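Local coordinates for protein aryl acylamidase (PDB 4YJ6) that probably hydrolyses the amide bond of N-acylated aryl amines, at residues A[23-27]-A[28-32]; A[61-64]-A[65-69]; A[95-98]-A[99-102]; A[215-219]-A[220-224]; A[350-353]-A[354-358]. All coordinates share one frame; numbering follows the deposited sequence.

Contact 1. Residues A[23-27]-A[28-32]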
loop_
_atom_site.group_PDB
_atom_site.type_symbol
_atom_site.label_atom_id
_atom_site.label_comp_id
_atom_site.label_asym_id
_atom_site.label_seq_id
_atom_site.Cartn_x
_atom_site.Cartn_y
_atom_site.Cartn_z
ATOM N N LYS A 23 -4.246 -11.472 -28.934
ATOM C CA LYS A 23 -3.620 -12.776 -29.152
ATOM C C LYS A 23 -2.153 -12.702 -29.561
ATOM O O LYS A 23 -1.635 -13.613 -30.211
ATOM C CB LYS A 23 -4.421 -13.599 -30.176
ATOM C CG LYS A 23 -5.893 -13.726 -29.809
ATOM C CD LYS A 23 -6.705 -14.511 -30.864
ATOM C CE LYS A 23 -8.206 -14.511 -30.534
ATOM N NZ LYS A 23 -9.052 -15.000 -31.700
ATOM N N GLN A 24 -1.459 -11.634 -29.187
ATOM C CA GLN A 24 -0.030 -11.581 -29.445
ATOM C C GLN A 24 0.767 -12.458 -28.496
ATOM O O GLN A 24 1.857 -12.930 -28.829
ATOM C CB GLN A 24 0.492 -10.166 -29.343
ATOM C CG GLN A 24 0.049 -9.267 -30.480
ATOM C CD GLN A 24 0.579 -7.859 -30.281
ATOM O OE1 GLN A 24 1.779 -7.636 -30.333
ATOM N NE2 GLN A 24 -0.321 -6.924 -29.991
ATOM N N ILE A 25 0.225 -12.677 -27.306
ATOM C CA ILE A 25 0.898 -13.517 -26.332
ATOM C C ILE A 25 -0.195 -14.291 -25.613
ATOM O O ILE A 25 -1.256 -13.744 -25.345
ATOM C CB ILE A 25 1.718 -12.670 -25.315
ATOM C CG1 ILE A 25 2.577 -13.574 -24.428
ATOM C CG2 ILE A 25 0.803 -11.783 -24.460
ATOM C CD1 ILE A 25 3.586 -12.768 -23.565
ATOM N N SER A 26 0.057 -15.564 -25.333
ATOM C CA SER A 26 -0.890 -16.380 -24.575
ATOM C C SER A 26 -0.791 -16.084 -23.081
ATOM O O SER A 26 0.286 -15.842 -22.590
ATOM C CB SER A 26 -0.540 -17.861 -24.740
ATOM O OG SER A 26 -1.481 -18.655 -23.996
ATOM N N PRO A 27 -1.928 -16.168 -22.357
ATOM C CA PRO A 27 -1.876 -16.142 -20.885
ATOM C C PRO A 27 -0.861 -17.159 -20.347
ATOM O O PRO A 27 -0.179 -16.876 -19.364
ATOM C CB PRO A 27 -3.289 -16.537 -20.479
ATOM C CG PRO A 27 -4.146 -16.158 -21.640
ATOM C CD PRO A 27 -3.297 -16.341 -22.865
ATOM N N ARG A 28 -0.755 -18.329 -20.978
ATOM C CA ARG A 28 0.246 -19.297 -20.538
ATOM C C ARG A 28 1.644 -18.710 -20.562
ATOM O O ARG A 28 2.438 -18.950 -19.661
ATOM C CB ARG A 28 0.251 -20.542 -21.439
ATOM C CG ARG A 28 -1.055 -21.349 -21.480
ATOM C CD ARG A 28 -0.803 -22.564 -22.377
ATOM N NE ARG A 28 -1.943 -23.464 -22.568
ATOM C CZ ARG A 28 -2.188 -24.534 -21.817
ATOM N NH1 ARG A 28 -1.377 -24.829 -20.772
ATOM N NH2 ARG A 28 -3.234 -25.323 -22.134
ATOM N N GLU A 29 1.962 -17.940 -21.610
ATOM C CA GLU A 29 3.297 -17.423 -21.747
ATOM C C GLU A 29 3.498 -16.267 -20.755
ATOM O O GLU A 29 4.561 -16.102 -20.202
ATOM C CB GLU A 29 3.567 -16.954 -23.178
ATOM C CG GLU A 29 4.985 -16.494 -23.343
ATOM C CD GLU A 29 5.322 -16.052 -24.765
ATOM O OE1 GLU A 29 6.401 -15.411 -24.947
ATOM O OE2 GLU A 29 4.516 -16.341 -25.689
ATOM N N VAL A 30 2.450 -15.496 -20.502
ATOM C CA VAL A 30 2.561 -14.458 -19.472
ATOM C C VAL A 30 2.943 -15.109 -18.144
ATOM O O VAL A 30 3.824 -14.635 -17.438
ATOM C CB VAL A 30 1.249 -13.691 -19.288
ATOM C CG1 VAL A 30 1.423 -12.732 -18.087
ATOM C CG2 VAL A 30 0.900 -12.901 -20.565
ATOM N N VAL A 31 2.283 -16.209 -17.790
ATOM C CA VAL A 31 2.575 -16.843 -16.492
ATOM C C VAL A 31 4.009 -17.386 -16.464
ATOM O O VAL A 31 4.744 -17.146 -15.509
ATOM C CB VAL A 31 1.583 -17.956 -16.206
ATOM C CG1 VAL A 31 2.017 -18.822 -15.031
ATOM C CG2 VAL A 31 0.176 -17.338 -15.992
ATOM N N GLU A 32 4.427 -18.125 -17.501
ATOM C CA GLU A 32 5.767 -18.739 -17.435
ATOM C C GLU A 32 6.858 -17.677 -17.444
ATOM O O GLU A 32 7.860 -17.801 -16.760
ATOM C CB GLU A 32 5.984 -19.722 -18.599
ATOM C CG GLU A 32 4.975 -20.858 -18.660
ATOM C CD GLU A 32 4.992 -21.799 -17.433
ATOM O OE1 GLU A 32 5.954 -21.785 -16.624
ATOM O OE2 GLU A 32 4.007 -22.581 -17.309
#
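Ser26 and Arg28 meet at the start of helix 27-45, where the serine hydroxyl forms the N-cap. Ser26 OG accepts from Arg28 N at 3.1 Å, with a moderately bent N-H...O angle of 144°. The hydroxyl sits opposite the backbone N (chi1 -180°), which swings it forward over the first turn. The same atom is also hydrogen-bonded to Glu64 of helix 53-69. Arg28 CB and CG lie against this oxygen, with CB 3.6 Å from Ser26 OG. The arginine chain then runs out extended as far as NE, which forms a salt bridge with Glu64.

Backbone bonds continue the helix. Val30 N donates to Ser26 O at 3.0 Å, and Val31 N to Pro27 O at 3.0 Å. Glu29 N makes a weak, strongly bent bond to Ser26 O. Pro27 suits the first turn because its ring has no N-H to be satisfied there.

The apolar contact is Ile25 CD1 on Val30 CG2, at 4.0 Å. The pair flanks the cap as N' and N4, which fits a hydrophobic staple. Both residues also reach Val20 of helix 13-21. Glu29 adds van der Waals contact. Its extended chain crosses the isoleucine at about a right angle, with CB, CG and CD all near Ile25 CG1.

The cap gives one of the first-turn N-H groups an acceptor. Glu64 grips the capping hydroxyl and the arginine together, which would hold both side chains in place. Its negative charge, close to the N-terminal end of the helix, is probably favourable to the helix dipole.

Contact 2. Residues A[61-64]-A[65-69]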
loop_
_atom_site.group_PDB
_atom_site.type_symbol
_atom_site.label_atom_id
_atom_site.label_comp_id
_atom_site.label_asym_id
_atom_site.label_seq_id
_atom_site.Cartn_x
_atom_site.Cartn_y
_atom_site.Cartn_z
ATOM N N ALA A 61 -4.570 -21.579 -18.604
ATOM C CA ALA A 61 -5.090 -22.524 -19.643
ATOM C C ALA A 61 -6.556 -22.274 -19.935
ATOM O O ALA A 61 -6.988 -22.294 -21.084
ATOM C CB ALA A 61 -4.869 -24.012 -19.224
ATOM N N ALA A 62 -7.338 -22.024 -18.888
ATOM C CA ALA A 62 -8.765 -21.784 -19.054
ATOM C C ALA A 62 -8.997 -20.427 -19.745
ATOM O O ALA A 62 -9.886 -20.289 -20.583
ATOM C CB ALA A 62 -9.472 -21.842 -17.678
ATOM N N LEU A 63 -8.177 -19.438 -19.399
ATOM C CA LEU A 63 -8.318 -18.103 -20.001
ATOM C C LEU A 63 -7.951 -18.194 -21.479
ATOM O O LEU A 63 -8.626 -17.624 -22.367
ATOM C CB LEU A 63 -7.373 -17.131 -19.288
ATOM C CG LEU A 63 -7.742 -15.639 -19.180
ATOM C CD1 LEU A 63 -6.493 -14.751 -19.110
ATOM C CD2 LEU A 63 -8.819 -15.073 -20.104
ATOM N N GLU A 64 -6.894 -18.947 -21.749
ATOM C CA GLU A 64 -6.459 -19.121 -23.129
ATOM C C GLU A 64 -7.578 -19.775 -23.937
ATOM O O GLU A 64 -7.861 -19.345 -25.071
ATOM C CB GLU A 64 -5.199 -19.966 -23.182
ATOM C CG GLU A 64 -4.758 -20.296 -24.629
ATOM C CD GLU A 64 -3.620 -21.290 -24.661
ATOM O OE1 GLU A 64 -2.462 -20.875 -24.883
ATOM O OE2 GLU A 64 -3.886 -22.503 -24.461
ATOM N N ARG A 65 -8.233 -20.787 -23.357
ATOM C CA ARG A 65 -9.320 -21.441 -24.091
ATOM C C ARG A 65 -10.458 -20.464 -24.385
ATOM O O ARG A 65 -10.969 -20.420 -25.497
ATOM C CB ARG A 65 -9.839 -22.659 -23.339
ATOM C CG ARG A 65 -10.823 -23.491 -24.190
ATOM C CD ARG A 65 -11.721 -24.439 -23.322
ATOM N NE ARG A 65 -12.527 -23.674 -22.377
ATOM C CZ ARG A 65 -13.608 -22.969 -22.702
ATOM N NH1 ARG A 65 -14.058 -22.961 -23.942
ATOM N NH2 ARG A 65 -14.250 -22.266 -21.786
ATOM N N ARG A 66 -10.854 -19.654 -23.403
ATOM C CA ARG A 66 -11.907 -18.683 -23.625
ATOM C C ARG A 66 -11.521 -17.662 -24.702
ATOM O O ARG A 66 -12.346 -17.310 -25.542
ATOM C CB ARG A 66 -12.267 -17.958 -22.334
ATOM C CG ARG A 66 -13.055 -18.861 -21.370
ATOM C CD ARG A 66 -13.542 -18.052 -20.173
ATOM N NE ARG A 66 -12.513 -17.944 -19.141
ATOM C CZ ARG A 66 -12.143 -16.819 -18.529
ATOM N NH1 ARG A 66 -12.680 -15.629 -18.851
ATOM N NH2 ARG A 66 -11.219 -16.898 -17.574
ATOM N N ILE A 67 -10.274 -17.189 -24.677
ATOM C CA ILE A 67 -9.815 -16.237 -25.696
ATOM C C ILE A 67 -9.883 -16.868 -27.087
ATOM O O ILE A 67 -10.325 -16.237 -28.058
ATOM C CB ILE A 67 -8.359 -15.806 -25.405
ATOM C CG1 ILE A 67 -8.357 -14.883 -24.183
ATOM C CG2 ILE A 67 -7.708 -15.140 -26.648
ATOM C CD1 ILE A 67 -6.943 -14.515 -23.718
HETATM N N MSE A 68 -9.439 -18.113 -27.190
HETATM C CA MSE A 68 -9.404 -18.770 -28.501
HETATM C C MSE A 68 -10.815 -19.043 -29.023
HETATM O O MSE A 68 -11.047 -18.967 -30.231
HETATM C CB MSE A 68 -8.572 -20.057 -28.444
HETATM C CG MSE A 68 -7.081 -19.728 -28.222
HETATM SE SE MSE A 68 -6.381 -18.180 -29.255
HETATM C CE MSE A 68 -5.806 -19.202 -30.803
ATOM N N GLN A 69 -11.762 -19.285 -28.116
ATOM C CA GLN A 69 -13.145 -19.570 -28.513
ATOM C C GLN A 69 -14.021 -18.340 -28.551
ATOM O O GLN A 69 -15.211 -18.437 -28.857
ATOM C CB GLN A 69 -13.761 -20.618 -27.580
ATOM C CG GLN A 69 -12.933 -21.873 -27.503
ATOM C CD GLN A 69 -12.927 -22.611 -28.812
ATOM O OE1 GLN A 69 -13.991 -22.929 -29.344
ATOM N NE2 GLN A 69 -11.732 -22.868 -29.361
#
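Leu63 and Arg66 meet one turn apart on helix 53-69, methyl against guanidinium. Leu63 CD2 lies over one face of the flat group, 3.7 Å above its plane and off-centre, nearer the border of the group. Its closest approach is to Arg66 NH2, at 3.9 Å. The arginine gets there by a bend: chi3 is -84°, and this turns the guanidinium back along the helix toward Leu63. Its polar end is held elsewhere, by a salt bridge from NH1 to Asp124 and a hydrogen bond to Pro72 O.

Leu63 CD2 has a second apolar neighbour in Ile67 CG1, at 4.1 Å. That CG1 also rests against Leu63 O, at 3.3 Å. The isoleucine branch therefore lies beside the carbonyl that receives its own backbone N-H.

The backbone bonds are those of a regular alpha helix. Leu63 O accepts from Ile67 N at 2.9 Å, and Glu64 O accepts from Met68 N at 2.9 Å. Met68 is a selenomethionine. Its CG lies 3.3 Å from Glu64 O, and the rest of the side chain departs from the 61-64 segment. Ala61 O and Ala62 O take the N-H groups of Arg65 and Arg66.

The helix has a packed side and an outer side. Ala61, Leu63, Glu64 and Ile67 touch helix 27-45, three of them against Pro27. The Glu64 carboxylate faces the start of that helix. Leu63 and Arg66 reach Val73 in the loop that follows, and Arg65 forms a salt bridge with Glu71 of the same loop.

Contact 3. Residues A[95-98]-A[99-102]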
loop_
_atom_site.group_PDB
_atom_site.type_symbol
_atom_site.label_atom_id
_atom_site.label_comp_id
_atom_site.label_asym_id
_atom_site.label_seq_id
_atom_site.Cartn_x
_atom_site.Cartn_y
_atom_site.Cartn_z
ATOM N N SER A 95 -1.826 -18.039 5.081
ATOM C CA SER A 95 -1.959 -16.689 5.620
ATOM C C SER A 95 -1.157 -16.637 6.910
ATOM O O SER A 95 -1.571 -17.213 7.902
ATOM C CB SER A 95 -3.436 -16.386 5.901
ATOM O OG SER A 95 -3.552 -15.067 6.481
ATOM N N THR A 96 -0.014 -15.954 6.899
ATOM C CA THR A 96 0.851 -15.960 8.075
ATOM C C THR A 96 0.832 -14.645 8.838
ATOM O O THR A 96 1.594 -14.491 9.790
ATOM C CB THR A 96 2.314 -16.301 7.705
ATOM O OG1 THR A 96 2.939 -15.217 7.008
ATOM C CG2 THR A 96 2.374 -17.562 6.831
ATOM N N LEU A 97 -0.033 -13.712 8.429
ATOM C CA LEU A 97 -0.120 -12.381 9.066
ATOM C C LEU A 97 1.255 -11.733 9.123
ATOM O O LEU A 97 1.661 -11.173 10.155
ATOM C CB LEU A 97 -0.718 -12.492 10.478
ATOM C CG LEU A 97 -2.044 -13.276 10.532
ATOM C CD1 LEU A 97 -2.657 -13.261 11.963
ATOM C CD2 LEU A 97 -3.029 -12.708 9.518
ATOM N N GLY A 98 1.972 -11.769 8.002
ATOM C CA GLY A 98 3.254 -11.088 7.933
ATOM C C GLY A 98 4.399 -11.844 8.596
ATOM O O GLY A 98 5.239 -11.261 9.293
ATOM N N GLY A 99 4.442 -13.158 8.406
ATOM C CA GLY A 99 5.633 -13.893 8.790
ATOM C C GLY A 99 5.605 -14.419 10.211
ATOM O O GLY A 99 6.642 -14.496 10.871
ATOM N N ILE A 100 4.433 -14.797 10.695
ATOM C CA ILE A 100 4.350 -15.481 11.985
ATOM C C ILE A 100 4.562 -16.969 11.750
ATOM O O ILE A 100 3.710 -17.626 11.157
ATOM C CB ILE A 100 3.006 -15.247 12.653
ATOM C CG1 ILE A 100 2.818 -13.741 12.929
ATOM C CG2 ILE A 100 2.886 -16.080 13.957
ATOM C CD1 ILE A 100 1.494 -13.431 13.614
ATOM N N ARG A 101 5.716 -17.478 12.191
ATOM C CA ARG A 101 6.107 -18.868 11.897
ATOM C C ARG A 101 5.045 -19.867 12.375
ATOM O O ARG A 101 4.794 -20.872 11.704
ATOM C CB ARG A 101 7.465 -19.182 12.532
ATOM C CG ARG A 101 7.796 -20.665 12.546
ATOM C CD ARG A 101 9.150 -20.887 13.201
ATOM N NE ARG A 101 10.238 -20.625 12.269
ATOM C CZ ARG A 101 10.694 -21.530 11.404
ATOM N NH1 ARG A 101 10.148 -22.750 11.363
ATOM N NH2 ARG A 101 11.694 -21.222 10.578
ATOM N N ALA A 102 4.402 -19.593 13.517
ATOM C CA ALA A 102 3.420 -20.511 14.063
ATOM C C ALA A 102 2.222 -20.700 13.138
ATOM O O ALA A 102 1.468 -21.665 13.289
ATOM C CB ALA A 102 2.921 -20.022 15.430
#
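Thr96 has its hydroxyl between the backbone N and the carbonyl carbon (chi1 72°), and this turns OG1 toward Gly99. OG1 accepts from Gly99 N at 2.9 Å, with an angle of 149°. Ile100 carries CG1 opposite its carbonyl carbon, which places the CG1-CD1 branch beside Thr96 O and Leu97 CB. Ile100 CB lies 3.3 Å from Thr96 O, and CD1 reaches Leu97 CB at 4.0 Å.

A backbone bond closes the loop: Ile100 N donates to Thr96 O at 3.0 Å. Leu97, Gly98 and Gly99, the three residues between, all have positive phi. Gly99 (phi 91°) needs glycine here, since a side chain would press against Gly98 O.

Thr96 OG1 is also hydrogen-bonded to Asp85. This second bond ties the turn to the residue just past strand 80-84. Leu97 packs on Ser333 and Leu337 of helix 315-339.

The Thr96 hydroxyl bonds to the N-H three residues on, and the Thr96 carbonyl to the N-H four residues on. Together they make an ST motif. The backbone bond closes an alpha-turn, set in the buried loop between strand 80-84 and helix 115-122.

Contact 4. Residues A[215-219]-A[220-224]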
loop_
_atom_site.group_PDB
_atom_site.type_symbol
_atom_site.label_atom_id
_atom_site.label_comp_id
_atom_site.label_asym_id
_atom_site.label_seq_id
_atom_site.Cartn_x
_atom_site.Cartn_y
_atom_site.Cartn_z
ATOM N N ALA A 215 -16.957 -6.251 12.306
ATOM C CA ALA A 215 -16.973 -5.201 11.267
ATOM C C ALA A 215 -16.960 -3.786 11.848
ATOM O O ALA A 215 -16.793 -2.808 11.123
ATOM C CB ALA A 215 -18.207 -5.378 10.359
ATOM N N PHE A 216 -17.204 -3.699 13.147
ATOM C CA PHE A 216 -17.305 -2.434 13.842
ATOM C C PHE A 216 -16.140 -2.318 14.835
ATOM O O PHE A 216 -16.283 -1.822 15.931
ATOM C CB PHE A 216 -18.689 -2.333 14.518
ATOM C CG PHE A 216 -19.818 -2.236 13.516
ATOM C CD1 PHE A 216 -20.137 -1.021 12.935
ATOM C CD2 PHE A 216 -20.527 -3.376 13.120
ATOM C CE1 PHE A 216 -21.153 -0.931 11.987
ATOM C CE2 PHE A 216 -21.550 -3.304 12.168
ATOM C CZ PHE A 216 -21.860 -2.079 11.587
ATOM N N HIS A 217 -14.974 -2.770 14.398
ATOM C CA HIS A 217 -13.765 -2.671 15.217
ATOM C C HIS A 217 -13.306 -1.232 15.415
ATOM O O HIS A 217 -13.641 -0.300 14.635
ATOM C CB HIS A 217 -12.624 -3.470 14.580
ATOM C CG HIS A 217 -12.175 -2.895 13.278
ATOM N ND1 HIS A 217 -11.267 -1.858 13.199
ATOM C CD2 HIS A 217 -12.576 -3.146 12.009
ATOM C CE1 HIS A 217 -11.106 -1.511 11.931
ATOM N NE2 HIS A 217 -11.888 -2.278 11.188
ATOM N N PRO A 218 -12.498 -1.037 16.460
ATOM C CA PRO A 218 -12.098 0.309 16.861
ATOM C C PRO A 218 -10.808 0.794 16.203
ATOM O O PRO A 218 -10.216 1.770 16.684
ATOM C CB PRO A 218 -11.899 0.159 18.377
ATOM C CG PRO A 218 -11.463 -1.244 18.542
ATOM C CD PRO A 218 -12.233 -2.027 17.522
ATOM N N GLY A 219 -10.366 0.139 15.132
ATOM C CA GLY A 219 -9.125 0.539 14.493
ATOM C C GLY A 219 -9.295 1.747 13.574
ATOM O O GLY A 219 -10.388 2.310 13.421
ATOM N N PRO A 220 -8.197 2.198 12.972
ATOM C CA PRO A 220 -8.280 3.253 11.944
ATOM C C PRO A 220 -8.971 2.728 10.688
ATOM O O PRO A 220 -9.280 1.525 10.563
ATOM C CB PRO A 220 -6.815 3.543 11.605
ATOM C CG PRO A 220 -5.988 2.668 12.483
ATOM C CD PRO A 220 -6.858 1.603 13.071
ATOM N N TYR A 221 -9.215 3.617 9.739
ATOM C CA TYR A 221 -9.719 3.140 8.455
ATOM C C TYR A 221 -8.674 2.222 7.792
ATOM O O TYR A 221 -7.490 2.558 7.746
ATOM C CB TYR A 221 -9.992 4.338 7.544
ATOM C CG TYR A 221 -11.157 5.222 7.906
ATOM C CD1 TYR A 221 -12.424 4.696 8.107
ATOM C CD2 TYR A 221 -10.992 6.610 8.011
ATOM C CE1 TYR A 221 -13.508 5.524 8.395
ATOM C CE2 TYR A 221 -12.079 7.440 8.278
ATOM C CZ TYR A 221 -13.329 6.882 8.471
ATOM O OH TYR A 221 -14.409 7.691 8.719
ATOM N N LEU A 222 -9.140 1.118 7.203
ATOM C CA LEU A 222 -8.267 0.155 6.528
ATOM C C LEU A 222 -8.676 0.094 5.065
ATOM O O LEU A 222 -9.882 0.099 4.752
ATOM C CB LEU A 222 -8.459 -1.258 7.105
ATOM C CG LEU A 222 -8.328 -1.346 8.638
ATOM C CD1 LEU A 222 -8.557 -2.825 9.116
ATOM C CD2 LEU A 222 -6.937 -0.866 9.078
ATOM N N TYR A 223 -7.686 -0.002 4.188
ATOM C CA TYR A 223 -7.931 0.022 2.760
ATOM C C TYR A 223 -7.147 -1.054 2.027
ATOM O O TYR A 223 -6.015 -1.391 2.417
ATOM C CB TYR A 223 -7.379 1.335 2.195
ATOM C CG TYR A 223 -7.786 2.596 2.926
ATOM C CD1 TYR A 223 -9.039 3.194 2.666
ATOM C CD2 TYR A 223 -6.925 3.210 3.837
ATOM C CE1 TYR A 223 -9.422 4.377 3.303
ATOM C CE2 TYR A 223 -7.322 4.426 4.489
ATOM C CZ TYR A 223 -8.567 4.970 4.209
ATOM O OH TYR A 223 -8.959 6.150 4.798
ATOM N N GLU A 224 -7.719 -1.571 0.932
ATOM C CA GLU A 224 -6.921 -2.308 -0.061
ATOM C C GLU A 224 -6.800 -1.467 -1.317
ATOM O O GLU A 224 -7.733 -0.732 -1.679
ATOM C CB GLU A 224 -7.593 -3.650 -0.406
ATOM C CG GLU A 224 -7.723 -4.568 0.850
ATOM C CD GLU A 224 -7.836 -6.050 0.547
ATOM O OE1 GLU A 224 -7.279 -6.535 -0.460
ATOM O OE2 GLU A 224 -8.505 -6.738 1.360
#
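The backbone of 215-224 turns at His217-Gly219, then runs extended through Pro220 into strand 223-228. That strand belongs to the large mixed sheet of the amidase fold, and this contact lies on the loop leading into it.

The His217 ring leans across the bend toward the outgoing chain. Its CG sits between the backbone N and the carbonyl carbon (chi1 66°), which directs the ring to that side. His217 CE1 approaches Pro220 O at 3.8 Å, with the oxygen at the ring edge and near its plane. His217 NE2 lies 4.0 Å from Leu222 CD1. The methyl comes in obliquely, and CE1 is equally near it.

Pro220 turns its ring from the histidine and packs on Trp322, Met325 and Ile326 of helix 315-339. The Tyr221 side chain leaves away from 215-219, makes a cation-pi contact with Arg378 and bonds through its hydroxyl to Arg464. The side chain of Leu222 is about 5 Å from a bound phosphate ion that probably came from the crystallisation liquor.

No hydrogen bond joins 215-219 to 220-224. The ring is instead held from within its own segment. Gly219 N donates to His217 ND1 at 2.9 Å, with an N-H...N angle of 148° and the donor tilted 17° from the ring plane.

Contact 5. Residues A[350-353]-A[354-358]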
loop_
_atom_site.group_PDB
_atom_site.type_symbol
_atom_site.label_atom_id
_atom_site.label_comp_id
_atom_site.label_asym_id
_atom_site.label_seq_id
_atom_site.Cartn_x
_atom_site.Cartn_y
_atom_site.Cartn_z
ATOM N N ALA A 350 7.984 -15.954 20.764
ATOM C CA ALA A 350 9.140 -15.413 20.049
ATOM C C ALA A 350 8.754 -14.923 18.653
ATOM O O ALA A 350 9.510 -14.169 18.039
ATOM C CB ALA A 350 10.243 -16.467 19.938
ATOM N N ASP A 351 7.593 -15.358 18.152
ATOM C CA ASP A 351 7.175 -14.968 16.794
ATOM C C ASP A 351 6.658 -13.514 16.729
ATOM O O ASP A 351 6.499 -12.951 15.639
ATOM C CB ASP A 351 6.091 -15.902 16.263
ATOM C CG ASP A 351 6.592 -17.338 16.069
ATOM O OD1 ASP A 351 7.809 -17.607 16.279
ATOM O OD2 ASP A 351 5.758 -18.181 15.696
ATOM N N ILE A 352 6.397 -12.924 17.890
ATOM C CA ILE A 352 5.923 -11.551 17.968
ATOM C C ILE A 352 7.071 -10.618 18.375
ATOM O O ILE A 352 7.712 -10.853 19.395
ATOM C CB ILE A 352 4.806 -11.413 19.038
ATOM C CG1 ILE A 352 3.645 -12.379 18.747
ATOM C CG2 ILE A 352 4.293 -9.979 19.108
ATOM C CD1 ILE A 352 2.911 -12.120 17.385
ATOM N N PRO A 353 7.312 -9.554 17.597
ATOM C CA PRO A 353 8.376 -8.603 17.964
ATOM C C PRO A 353 8.116 -7.984 19.326
ATOM O O PRO A 353 6.961 -7.721 19.660
ATOM C CB PRO A 353 8.257 -7.515 16.888
ATOM C CG PRO A 353 7.638 -8.159 15.738
ATOM C CD PRO A 353 6.714 -9.225 16.286
ATOM N N ASP A 354 9.169 -7.734 20.107
ATOM C CA ASP A 354 8.993 -7.104 21.399
ATOM C C ASP A 354 8.228 -5.777 21.301
ATOM O O ASP A 354 7.416 -5.488 22.163
ATOM C CB ASP A 354 10.363 -6.848 22.045
ATOM C CG ASP A 354 11.011 -8.127 22.594
ATOM O OD1 ASP A 354 10.375 -9.210 22.557
ATOM O OD2 ASP A 354 12.164 -8.031 23.084
ATOM N N ALA A 355 8.516 -4.965 20.279
ATOM C CA ALA A 355 7.904 -3.640 20.134
ATOM C C ALA A 355 6.401 -3.745 19.936
ATOM O O ALA A 355 5.645 -2.884 20.360
ATOM C CB ALA A 355 8.537 -2.875 18.953
ATOM N N LEU A 356 5.978 -4.810 19.257
ATOM C CA LEU A 356 4.557 -5.068 19.082
ATOM C C LEU A 356 3.932 -5.584 20.376
ATOM O O LEU A 356 2.872 -5.138 20.773
ATOM C CB LEU A 356 4.341 -6.085 17.947
ATOM C CG LEU A 356 2.890 -6.570 17.783
ATOM C CD1 LEU A 356 1.907 -5.432 17.758
ATOM C CD2 LEU A 356 2.790 -7.398 16.480
HETATM N N MSE A 357 4.610 -6.504 21.059
HETATM C CA MSE A 357 4.071 -7.031 22.307
HETATM C C MSE A 357 3.888 -5.892 23.310
HETATM O O MSE A 357 3.003 -5.930 24.152
HETATM C CB MSE A 357 4.985 -8.135 22.875
HETATM C CG MSE A 357 4.380 -8.913 24.020
HETATM SE SE MSE A 357 2.789 -9.960 23.441
HETATM C CE MSE A 357 3.631 -11.471 22.513
ATOM N N LYS A 358 4.720 -4.858 23.230
ATOM C CA LYS A 358 4.513 -3.699 24.103
ATOM C C LYS A 358 3.083 -3.165 23.962
ATOM O O LYS A 358 2.396 -2.917 24.954
ATOM C CB LYS A 358 5.500 -2.595 23.745
ATOM C CG LYS A 358 5.229 -1.269 24.457
ATOM C CD LYS A 358 6.228 -0.218 23.983
ATOM C CE LYS A 358 5.964 0.198 22.535
ATOM N NZ LYS A 358 6.618 1.503 22.191
#
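Helix 354-363 begins here, with Pro353 in the N-cap position and Ile352 packed against the first turn. The Ile352 side chain meets two residues of that turn. Ile352 CB lies 3.7 Å from CE of Met357, a selenomethionine. The CG1 and CG2 branches of Ile352 are also near Met357 CE, at 3.9 and 3.8 Å. The two side chains cross at about a right angle. Met357 leaves with CG opposite its backbone N (chi1 -169°), then bends at chi2 and chi3, and this doubling back lays its terminal methyl on the isoleucine. Ile352 is N' and Met357 is N4, and their packing across the cap fits a hydrophobic staple. Ile352 CG2 also reaches Leu356 CG, at 3.9 Å. Leu356 CD2 is close to Ile352 CG2 as well.

At this helix start Pro353 O receives the first backbone bonds. Met357 N donates to it at 3.0 Å, a nearly straight bond of 165°. Leu356 N makes a second, weak and strongly bent bond to the same oxygen. Proline has no side-chain acceptor to offer as a cap. Its ring instead adds an apolar contact, with Pro353 CD 4.3 Å from Leu356 CB.

Asp354 is on the outer side, and its OD1 forms a salt bridge with Arg349. Leu356 extends the apolar packing to Phe138, while the Pro353 ring touches Arg139.

In the fold
Every contact is local, and the five follow in series along the chain; none nest or cross. Contact 1 closes the turn from helix 13-21 into helix 27-45. Contact 2 lies on helix 53-69 and touches contact 1, with Glu64 joining the two helices. Contact 3 closes a turn in the loop between strand 80-84 and helix 115-122. Contact 4 closes the bend before strand 223-228 and touches none of the others. Contact 5 starts helix 354-363 and touches contact 3: Asp351 OD2 probably accepts from Ala102 N. Contacts 1 and 2 lie far from contact 5, with centres 44 and 48 Å away.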